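PDB 6D0P: pirin family protein, which probably acts as a metal-dependent quercetin 2,3-dioxygenase of the bicupin pirin family, binding one metal ion in each subunit. Local coordinates for residues Trp99-Ala104 with Thr178-Leu183. Residues are numbered along the deposited sequence; the frame is centred on the assembly and turned at random.
Sequences WMTAGA and TTFSPL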
ATOM      1  N   TRP A  99      -5.349  -5.033  -6.024  1.00 12.76           N
ATOM      2  CA  TRP A  99      -4.707  -5.874  -5.021  1.00 12.98           C
ATOM      3  C   TRP A  99      -4.145  -7.086  -5.765  1.00 12.85           C
ATOM      4  O   TRP A  99      -4.867  -8.050  -6.011  1.00 12.98           O
ATOM      5  CB  TRP A  99      -5.713  -6.268  -3.926  1.00 13.86           C
ATOM      6  CG  TRP A  99      -5.070  -6.844  -2.703  1.00 14.40           C
ATOM      7  CD1 TRP A  99      -4.460  -8.062  -2.599  1.00 14.67           C
ATOM      8  CD2 TRP A  99      -4.998  -6.247  -1.395  1.00 14.12           C
ATOM      9  NE1 TRP A  99      -3.989  -8.247  -1.321  1.00 15.16           N
ATOM     10  CE2 TRP A  99      -4.317  -7.161  -0.562  1.00 14.81           C
ATOM     11  CE3 TRP A  99      -5.436  -5.036  -0.849  1.00 14.78           C
ATOM     12  CZ2 TRP A  99      -4.046  -6.896   0.777  1.00 15.48           C
ATOM     13  CZ3 TRP A  99      -5.172  -4.778   0.478  1.00 15.92           C
ATOM     14  CH2 TRP A  99      -4.478  -5.689   1.274  1.00 15.74           C
HETATM   15  N   MSE A 100      -2.899  -6.991  -6.198  1.00 12.96           N
HETATM   16  CA  MSE A 100      -2.297  -8.032  -7.020  1.00 13.79           C
HETATM   17  C   MSE A 100      -1.422  -8.947  -6.225  1.00 13.51           C
HETATM   18  O   MSE A 100      -0.487  -8.502  -5.519  1.00 14.60           O
HETATM   19  CB  MSE A 100      -1.427  -7.408  -8.116  1.00 15.13           C
HETATM   20  CG  MSE A 100      -0.835  -8.506  -9.017  1.00 18.17           C
HETATM   21 SE   MSE A 100       0.461  -7.732 -10.317  1.00 23.32          SE
HETATM   22  CE  MSE A 100       1.927  -7.475  -9.068  1.00 21.20           C
ATOM     23  N   THR A 101      -1.708 -10.237  -6.315  1.00 13.72           N
ATOM     24  CA  THR A 101      -0.866 -11.229  -5.672  1.00 13.32           C
ATOM     25  C   THR A 101       0.180 -11.697  -6.689  1.00 13.65           C
ATOM     26  O   THR A 101      -0.188 -12.309  -7.693  1.00 13.64           O
ATOM     27  CB  THR A 101      -1.668 -12.440  -5.200  1.00 14.28           C
ATOM     28  OG1 THR A 101      -2.782 -12.008  -4.420  1.00 15.31           O
ATOM     29  CG2 THR A 101      -0.806 -13.412  -4.432  1.00 14.72           C
ATOM     30  N   ALA A 102       1.444 -11.377  -6.476  1.00 13.18           N
ATOM     31  CA  ALA A 102       2.484 -11.830  -7.370  1.00 14.12           C
ATOM     32  C   ALA A 102       2.670 -13.342  -7.201  1.00 15.40           C
ATOM     33  O   ALA A 102       2.861 -14.072  -8.192  1.00 14.25           O
ATOM     34  CB  ALA A 102       3.772 -11.093  -7.104  1.00 14.82           C
ATOM     35  N   GLY A 103       2.684 -13.808  -5.948  1.00 15.37           N
ATOM     36  CA  GLY A 103       2.799 -15.235  -5.706  1.00 15.76           C
ATOM     37  C   GLY A 103       4.035 -15.832  -6.365  1.00 15.40           C
ATOM     38  O   GLY A 103       5.125 -15.277  -6.252  1.00 14.14           O
ATOM     39  N   ALA A 104       3.836 -16.928  -7.096  1.00 15.65           N
ATOM     40  CA  ALA A 104       4.905 -17.671  -7.772  1.00 15.71           C
ATOM     41  C   ALA A 104       5.606 -16.791  -8.805  1.00 16.67           C
ATOM     42  O   ALA A 104       6.736 -17.111  -9.191  1.00 17.04           O
ATOM     43  CB  ALA A 104       4.364 -18.932  -8.422  1.00 17.34           C
ATOM     44  N   THR A 178      -9.779  -9.538  -0.716  1.00 15.49           N
ATOM     45  CA  THR A 178      -9.529 -10.728   0.089  1.00 16.13           C
ATOM     46  C   THR A 178      -8.026 -10.796   0.378  1.00 15.68           C
ATOM     47  O   THR A 178      -7.214 -10.257  -0.393  1.00 15.68           O
ATOM     48  CB  THR A 178     -10.012 -12.018  -0.592  1.00 17.57           C
ATOM     49  OG1 THR A 178      -9.265 -12.193  -1.792  1.00 16.65           O
ATOM     50  CG2 THR A 178     -11.493 -12.023  -0.898  1.00 18.87           C
ATOM     51  N   THR A 179      -7.659 -11.492   1.451  1.00 14.84           N
ATOM     52  CA  THR A 179      -6.277 -11.566   1.928  1.00 15.06           C
ATOM     53  C   THR A 179      -5.923 -13.006   2.351  1.00 14.69           C
ATOM     54  O   THR A 179      -6.811 -13.845   2.538  1.00 14.86           O
ATOM     55  CB  THR A 179      -6.053 -10.611   3.111  1.00 16.33           C
ATOM     56  OG1 THR A 179      -6.803 -11.105   4.227  1.00 16.55           O
ATOM     57  CG2 THR A 179      -6.463  -9.185   2.816  1.00 17.51           C
ATOM     58  N   PHE A 180      -4.622 -13.284   2.484  1.00 14.58           N
ATOM     59  CA  PHE A 180      -4.137 -14.629   2.884  1.00 14.65           C
ATOM     60  C   PHE A 180      -3.945 -14.760   4.400  1.00 16.12           C
ATOM     61  O   PHE A 180      -3.796 -15.883   4.908  1.00 16.49           O
ATOM     62  CB  PHE A 180      -2.822 -14.951   2.183  1.00 14.68           C
ATOM     63  CG  PHE A 180      -2.968 -15.195   0.708  1.00 13.73           C
ATOM     64  CD1 PHE A 180      -3.089 -14.134  -0.184  1.00 13.66           C
ATOM     65  CD2 PHE A 180      -2.934 -16.478   0.206  1.00 14.55           C
ATOM     66  CE1 PHE A 180      -3.205 -14.370  -1.545  1.00 13.81           C
ATOM     67  CE2 PHE A 180      -3.036 -16.710  -1.156  1.00 14.37           C
ATOM     68  CZ  PHE A 180      -3.179 -15.656  -2.025  1.00 14.43           C
ATOM     69  N   SER A 181      -3.883 -13.632   5.110  1.00 15.18           N
ATOM     70  CA  SER A 181      -3.721 -13.634   6.561  1.00 14.90           C
ATOM     71  C   SER A 181      -4.577 -12.489   7.117  1.00 15.47           C
ATOM     72  O   SER A 181      -4.956 -11.619   6.347  1.00 15.63           O
ATOM     73  CB  SER A 181      -2.263 -13.505   6.973  1.00 14.26           C
ATOM     74  OG  SER A 181      -1.682 -12.309   6.488  1.00 12.91           O
ATOM     75  N   PRO A 182      -4.849 -12.477   8.428  1.00 15.67           N
ATOM     76  CA  PRO A 182      -5.719 -11.439   9.000  1.00 16.48           C
ATOM     77  C   PRO A 182      -5.039 -10.065   8.972  1.00 15.86           C
ATOM     78  O   PRO A 182      -3.975  -9.893   9.575  1.00 15.33           O
ATOM     79  CB  PRO A 182      -5.987 -11.891  10.444  1.00 17.16           C
ATOM     80  CG  PRO A 182      -5.753 -13.385  10.390  1.00 17.87           C
ATOM     81  CD  PRO A 182      -4.564 -13.495   9.459  1.00 16.77           C
ATOM     82  N   LEU A 183      -5.642  -9.120   8.263  1.00 15.11           N
ATOM     83  CA  LEU A 183      -5.069  -7.803   8.148  1.00 15.69           C
ATOM     84  C   LEU A 183      -6.134  -6.799   7.698  1.00 14.86           C
ATOM     85  O   LEU A 183      -7.193  -7.162   7.139  1.00 15.62           O
ATOM     86  CB  LEU A 183      -3.852  -7.826   7.211  1.00 15.86           C
ATOM     87  CG  LEU A 183      -4.101  -8.081   5.732  1.00 16.16           C
ATOM     88  CD1 LEU A 183      -4.378  -6.788   4.995  1.00 16.10           C
ATOM     89  CD2 LEU A 183      -2.907  -8.753   5.097  1.00 17.35           C
TER
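W99 and T101, on the outward side of strand 97-101 in the N-terminal cupin of this pirin, meet segment 178-183, the end of a loop and the first residue of strand 183-190 of the C-terminal cupin. The contact thus bridges the two beta-barrel domains; it is small, burying 198 Å² in all, and no hydrogen bond crosses it. W99 supplies most of the strand's share, its indole touching three residues through different parts of its outline. Over one face, towards the rim, lies the carbonyl oxygen T178 O, 3.9 Å from W99 NE1 and not hydrogen-bonded to it. The methyl T179 CG2 comes in obliquely at 3.9 Å from W99 CZ2. Near the ring plane, L183 CD1 meets the far corner of the benzene ring, 3.9 Å from W99 CH2, an apolar contact in which the two side chains run past each other in opposite senses. W99 CG stands anti to the backbone N (chi1 -166°), on a side chain that leaves the strand toward the loop. T101 and F180 meet tip to tip: T101 OG1 lies close to the phenyl plane at the ring's edge, 3.7 Å from F180 CE1, and T101 CG2 also touches that carbon.

The polar groups on the strand side are held from within their own cupin. E70, on the adjacent strand 69-75, takes W99 NE1 on OE1 and T101 OG1 on OE2, so one carboxylate ties both contact residues together and satisfies their buried polar atoms. The manganese site lies about 12 Å from the side chain of T101; M100, whose side chain makes no contact with the loop, touches H66 and H108, two of the manganese ligands. Within the loop, T179 OG1 donates to S181 O at 2.9 Å, approaching from 35° above the carbonyl plane.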